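PDB 2Y6U: peroxisomal membrane protein LPX1 from Saccharomyces cerevisiae, which hydrolyses acyl esters in peroxisomes as an alpha/beta hydrolase with esterase, lipase and phospholipase A activity. Local coordinates for residues 70-73 with 74-77; 327-330 with 331-334. All blocks are in the same frame, centred on the assembly; numbering follows the deposited sequence.

Contact 1: residues 70-73 with 74-77; sequences YYLP and RLVA
The carbonyl O of Tyr-71 takes two backbone N-H groups: Arg-74 N at 2.8 Å, three residues on, and more weakly Leu-75 N at 3.1 Å, four residues on. The Arg-74 donor stands above the carbonyl plane, not on a lone pair. One residue earlier, Tyr-70 O is taken by a side chain: Arg-74 NH1 reaches it at 2.9 Å, in the carbonyl plane and on a lone pair, the oxygen tilted somewhat from the guanidinium plane. The same guanidinium lies flat on the Tyr-70 ring in a stacked cation-pi contact, with planes 10° apart and CZ of Arg-74 3.7 Å from the ring centroid. Extended from CG to NE, the arginine chain runs back over the turn, its CD meeting Tyr-70 CE1 at 3.5 Å. Tyr-70 has CG anti to the backbone N (chi1 177°), which carries the ring to where the guanidinium can cover one face, while its hydroxyl is hydrogen-bonded to Asp-331. Replacing Arg-74 by a leucine would probably leave Tyr-70 O without this donor and its ring without the cation over that face. Pro-73 lies alongside the arginine, pointing the same way. On the buried side, Leu-75 CG rests 4.4 Å from Tyr-71 CB, and Leu-75 CD1 just meets Leu-72 CD2. The turn lies in the connection between strands 51-58 and 84-92: Leu-72 and Leu-75 pack on strand 84-92, Leu-75 also on strand 51-58, while Tyr-70 and Tyr-71 lean against the start of helix 330-347.

Contact 2: residues 327-330 with 331-334; sequences VEAP and DLVI
The first turn of helix 330-347, with Ala-329 as its N-cap and Pro-330 as its first residue, follows directly on the short helix 325-328. Ala-329 leaves helical geometry between the two, and its carbonyl O accepts Val-333 N at 3.3 Å, in the carbonyl plane and with an N-H...O angle of 165°. The next bond of the series is shorter: Ile-334 N donates to Pro-330 O at 2.8 Å, the oxygen pointing almost straight at the nitrogen. Proline suits this first position, since its ring nitrogen has no hydrogen to give and the first turn asks for no backbone donor there.

Side chains close over both acceptors. Ile-334 sets CG1 beside its own backbone N (chi1 -71°), which lays CG1 and CD1 against Pro-330 O, CG1 at 3.1 Å; CD1 continues to Pro-330 CB at 4.3 Å. Val-333 turns CG2 the same way, beside its own N, and that methyl comes within 3.5 Å of Ala-329 O. On the outer side, Leu-332 CD1 only grazes Ala-329 CB, at 4.4 Å. Asp-331 keeps its carboxylate beside the start of the helix, OD1 4.4 Å from Pro-330 CG, and OD1 is hydrogen-bonded to the hydroxyl of Tyr-70.

Pro-330 and Ile-334 are buried between this turn and its neighbours: Pro-330 packs on Tyr-70 and on Ile-231 of helix 229-239, and Ile-334 on Tyr-71. Val-327, ahead of the cap, also meets Ile-231, so helix 229-239 touches both the end of helix 325-328 and the start of helix 330-347.

Contacts 1 and 2 are far apart in sequence but touch in the fold, their centres about 11 Å apart. The polar tie is a probable hydrogen bond of 2.7 Å from Tyr-70 OH to Asp-331 OD1, which places a carboxylate near the stacked guanidinium of Arg-74 and probably helps to balance its charge. Apolar packing accompanies it: Tyr-70 CE1 lies 3.6 Å from Pro-330 CG, and Tyr-71 CD2 lies 3.4 Å from Ile-334 CG1. The loop turn of residues 70-77, which follows strand 51-58, is thereby fastened to the first turn of helix 330-347, within the alpha/beta hydrolase fold.

Contact 1: residues 70-73 with 74-77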
loop_
_atom_site.group_PDB
_atom_site.type_symbol
_atom_site.label_atom_id
_atom_site.label_comp_id
_atom_site.label_asym_id
_atom_site.label_seq_id
_atom_site.Cartn_x
_atom_site.Cartn_y
_atom_site.Cartn_z
ATOM N N TYR A 70 -7.365 -21.408 19.696
ATOM C CA TYR A 70 -7.565 -21.467 21.105
ATOM C C TYR A 70 -8.062 -20.098 21.667
ATOM O O TYR A 70 -8.716 -20.039 22.687
ATOM C CB TYR A 70 -6.219 -21.886 21.753
ATOM C CG TYR A 70 -6.262 -21.920 23.226
ATOM C CD1 TYR A 70 -5.953 -20.799 23.984
ATOM C CD2 TYR A 70 -6.606 -23.093 23.889
ATOM C CE1 TYR A 70 -5.987 -20.831 25.365
ATOM C CE2 TYR A 70 -6.616 -23.184 25.326
ATOM C CZ TYR A 70 -6.310 -22.038 26.066
ATOM O OH TYR A 70 -6.413 -22.134 27.406
ATOM N N TYR A 71 -7.645 -19.006 21.034
ATOM C CA TYR A 71 -8.013 -17.683 21.523
ATOM C C TYR A 71 -9.482 -17.326 21.323
ATOM O O TYR A 71 -10.074 -16.542 22.118
ATOM C CB TYR A 71 -7.207 -16.611 20.793
ATOM C CG TYR A 71 -5.729 -16.518 21.208
ATOM C CD1 TYR A 71 -4.877 -17.637 21.172
ATOM C CD2 TYR A 71 -5.166 -15.275 21.572
ATOM C CE1 TYR A 71 -3.485 -17.547 21.556
ATOM C CE2 TYR A 71 -3.821 -15.178 21.892
ATOM C CZ TYR A 71 -2.991 -16.300 21.911
ATOM O OH TYR A 71 -1.644 -16.169 22.259
ATOM N N LEU A 72 -10.066 -17.877 20.262
ATOM C CA LEU A 72 -11.412 -17.417 19.855
ATOM C C LEU A 72 -12.485 -17.444 20.923
ATOM O O LEU A 72 -13.161 -16.468 21.073
ATOM C CB LEU A 72 -11.902 -18.201 18.605
ATOM C CG LEU A 72 -11.026 -18.013 17.401
ATOM C CD1 LEU A 72 -11.435 -19.064 16.265
ATOM C CD2 LEU A 72 -11.057 -16.512 16.900
ATOM N N PRO A 73 -12.661 -18.538 21.681
ATOM C CA PRO A 73 -13.712 -18.465 22.677
ATOM C C PRO A 73 -13.324 -17.640 23.910
ATOM O O PRO A 73 -14.171 -17.378 24.729
ATOM C CB PRO A 73 -13.996 -19.934 23.028
ATOM C CG PRO A 73 -12.893 -20.702 22.409
ATOM C CD PRO A 73 -12.055 -19.873 21.595
ATOM N N ARG A 74 -12.060 -17.202 24.008
ATOM C CA ARG A 74 -11.565 -16.591 25.232
ATOM C C ARG A 74 -11.403 -15.065 25.106
ATOM O O ARG A 74 -11.210 -14.366 26.108
ATOM C CB ARG A 74 -10.234 -17.233 25.551
ATOM C CG ARG A 74 -10.401 -18.587 26.099
ATOM C CD ARG A 74 -9.091 -19.340 26.056
ATOM N NE ARG A 74 -9.303 -20.636 26.666
ATOM C CZ ARG A 74 -9.724 -21.730 26.034
ATOM N NH1 ARG A 74 -9.962 -21.752 24.711
ATOM N NH2 ARG A 74 -9.886 -22.819 26.727
ATOM N N LEU A 75 -11.593 -14.569 23.897
ATOM C CA LEU A 75 -11.561 -13.178 23.626
ATOM C C LEU A 75 -12.682 -12.343 24.246
ATOM O O LEU A 75 -13.733 -12.810 24.472
ATOM C CB LEU A 75 -11.444 -12.931 22.136
ATOM C CG LEU A 75 -10.068 -13.296 21.523
ATOM C CD1 LEU A 75 -10.284 -13.357 19.985
ATOM C CD2 LEU A 75 -8.958 -12.319 21.890
ATOM N N VAL A 76 -12.347 -11.071 24.453
ATOM C CA VAL A 76 -13.141 -10.044 25.133
ATOM C C VAL A 76 -14.646 -10.283 24.912
ATOM O O VAL A 76 -15.180 -10.201 23.800
ATOM C CB VAL A 76 -12.582 -8.609 24.664
ATOM C CG1 VAL A 76 -13.276 -8.040 23.386
ATOM C CG2 VAL A 76 -12.353 -7.562 25.842
ATOM N N ALA A 77 -15.313 -10.574 26.001
ATOM C CA ALA A 77 -16.782 -10.719 26.034
ATOM C C ALA A 77 -17.404 -9.379 25.630
ATOM O O ALA A 77 -16.791 -8.315 25.867
ATOM C CB ALA A 77 -17.254 -11.093 27.458
#

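Contact 2: residues 327-330 with 331-334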
loop_
_atom_site.group_PDB
_atom_site.type_symbol
_atom_site.label_atom_id
_atom_site.label_comp_id
_atom_site.label_asym_id
_atom_site.label_seq_id
_atom_site.Cartn_x
_atom_site.Cartn_y
_atom_site.Cartn_z
ATOM N N VAL A 327 1.901 -19.174 22.080
ATOM C CA VAL A 327 1.425 -20.568 22.087
ATOM C C VAL A 327 1.700 -21.300 23.404
ATOM O O VAL A 327 1.030 -22.259 23.683
ATOM C CB VAL A 327 1.924 -21.375 20.883
ATOM C CG1 VAL A 327 1.461 -20.639 19.554
ATOM C CG2 VAL A 327 3.438 -21.573 20.864
ATOM N N GLU A 328 2.677 -20.841 24.184
ATOM C CA GLU A 328 3.026 -21.529 25.427
ATOM C C GLU A 328 2.317 -21.035 26.649
ATOM O O GLU A 328 2.110 -21.804 27.574
ATOM C CB GLU A 328 4.530 -21.456 25.663
ATOM C CG GLU A 328 5.298 -22.038 24.509
ATOM C CD GLU A 328 6.827 -21.972 24.672
ATOM O OE1 GLU A 328 7.319 -21.203 25.535
ATOM O OE2 GLU A 328 7.531 -22.672 23.918
ATOM N N ALA A 329 1.964 -19.761 26.687
ATOM C CA ALA A 329 1.154 -19.228 27.780
ATOM C C ALA A 329 0.025 -18.411 27.226
ATOM O O ALA A 329 -0.099 -17.240 27.546
ATOM C CB ALA A 329 2.067 -18.344 28.737
ATOM N N PRO A 330 -0.855 -19.008 26.372
ATOM C CA PRO A 330 -1.918 -18.216 25.743
ATOM C C PRO A 330 -2.863 -17.540 26.779
ATOM O O PRO A 330 -3.360 -16.462 26.515
ATOM C CB PRO A 330 -2.658 -19.264 24.901
ATOM C CG PRO A 330 -2.417 -20.549 25.669
ATOM C CD PRO A 330 -1.024 -20.449 26.121
ATOM N N ASP A 331 -3.139 -18.176 27.908
ATOM C CA ASP A 331 -4.107 -17.585 28.860
ATOM C C ASP A 331 -3.610 -16.217 29.352
ATOM O O ASP A 331 -4.401 -15.265 29.422
ATOM C CB ASP A 331 -4.398 -18.502 30.008
ATOM C CG ASP A 331 -5.223 -19.699 29.578
ATOM O OD1 ASP A 331 -5.755 -19.703 28.462
ATOM O OD2 ASP A 331 -5.281 -20.607 30.337
ATOM N N LEU A 332 -2.319 -16.120 29.677
ATOM C CA LEU A 332 -1.699 -14.831 30.078
ATOM C C LEU A 332 -1.730 -13.804 28.966
ATOM O O LEU A 332 -2.064 -12.657 29.213
ATOM C CB LEU A 332 -0.271 -15.013 30.605
ATOM C CG LEU A 332 -0.184 -15.835 31.913
ATOM C CD1 LEU A 332 1.275 -16.029 32.339
ATOM C CD2 LEU A 332 -1.013 -15.208 33.046
ATOM N N VAL A 333 -1.441 -14.234 27.738
ATOM C CA VAL A 333 -1.476 -13.356 26.594
ATOM C C VAL A 333 -2.924 -12.851 26.302
ATOM O O VAL A 333 -3.177 -11.658 26.099
ATOM C CB VAL A 333 -0.873 -14.018 25.363
ATOM C CG1 VAL A 333 -0.957 -13.090 24.101
ATOM C CG2 VAL A 333 0.644 -14.376 25.592
ATOM N N ILE A 334 -3.876 -13.753 26.414
ATOM C CA ILE A 334 -5.255 -13.396 26.181
ATOM C C ILE A 334 -5.758 -12.376 27.201
ATOM O O ILE A 334 -6.467 -11.390 26.861
ATOM C CB ILE A 334 -6.100 -14.651 26.180
ATOM C CG1 ILE A 334 -5.818 -15.465 24.928
ATOM C CG2 ILE A 334 -7.616 -14.342 26.327
ATOM C CD1 ILE A 334 -6.277 -16.974 25.044
#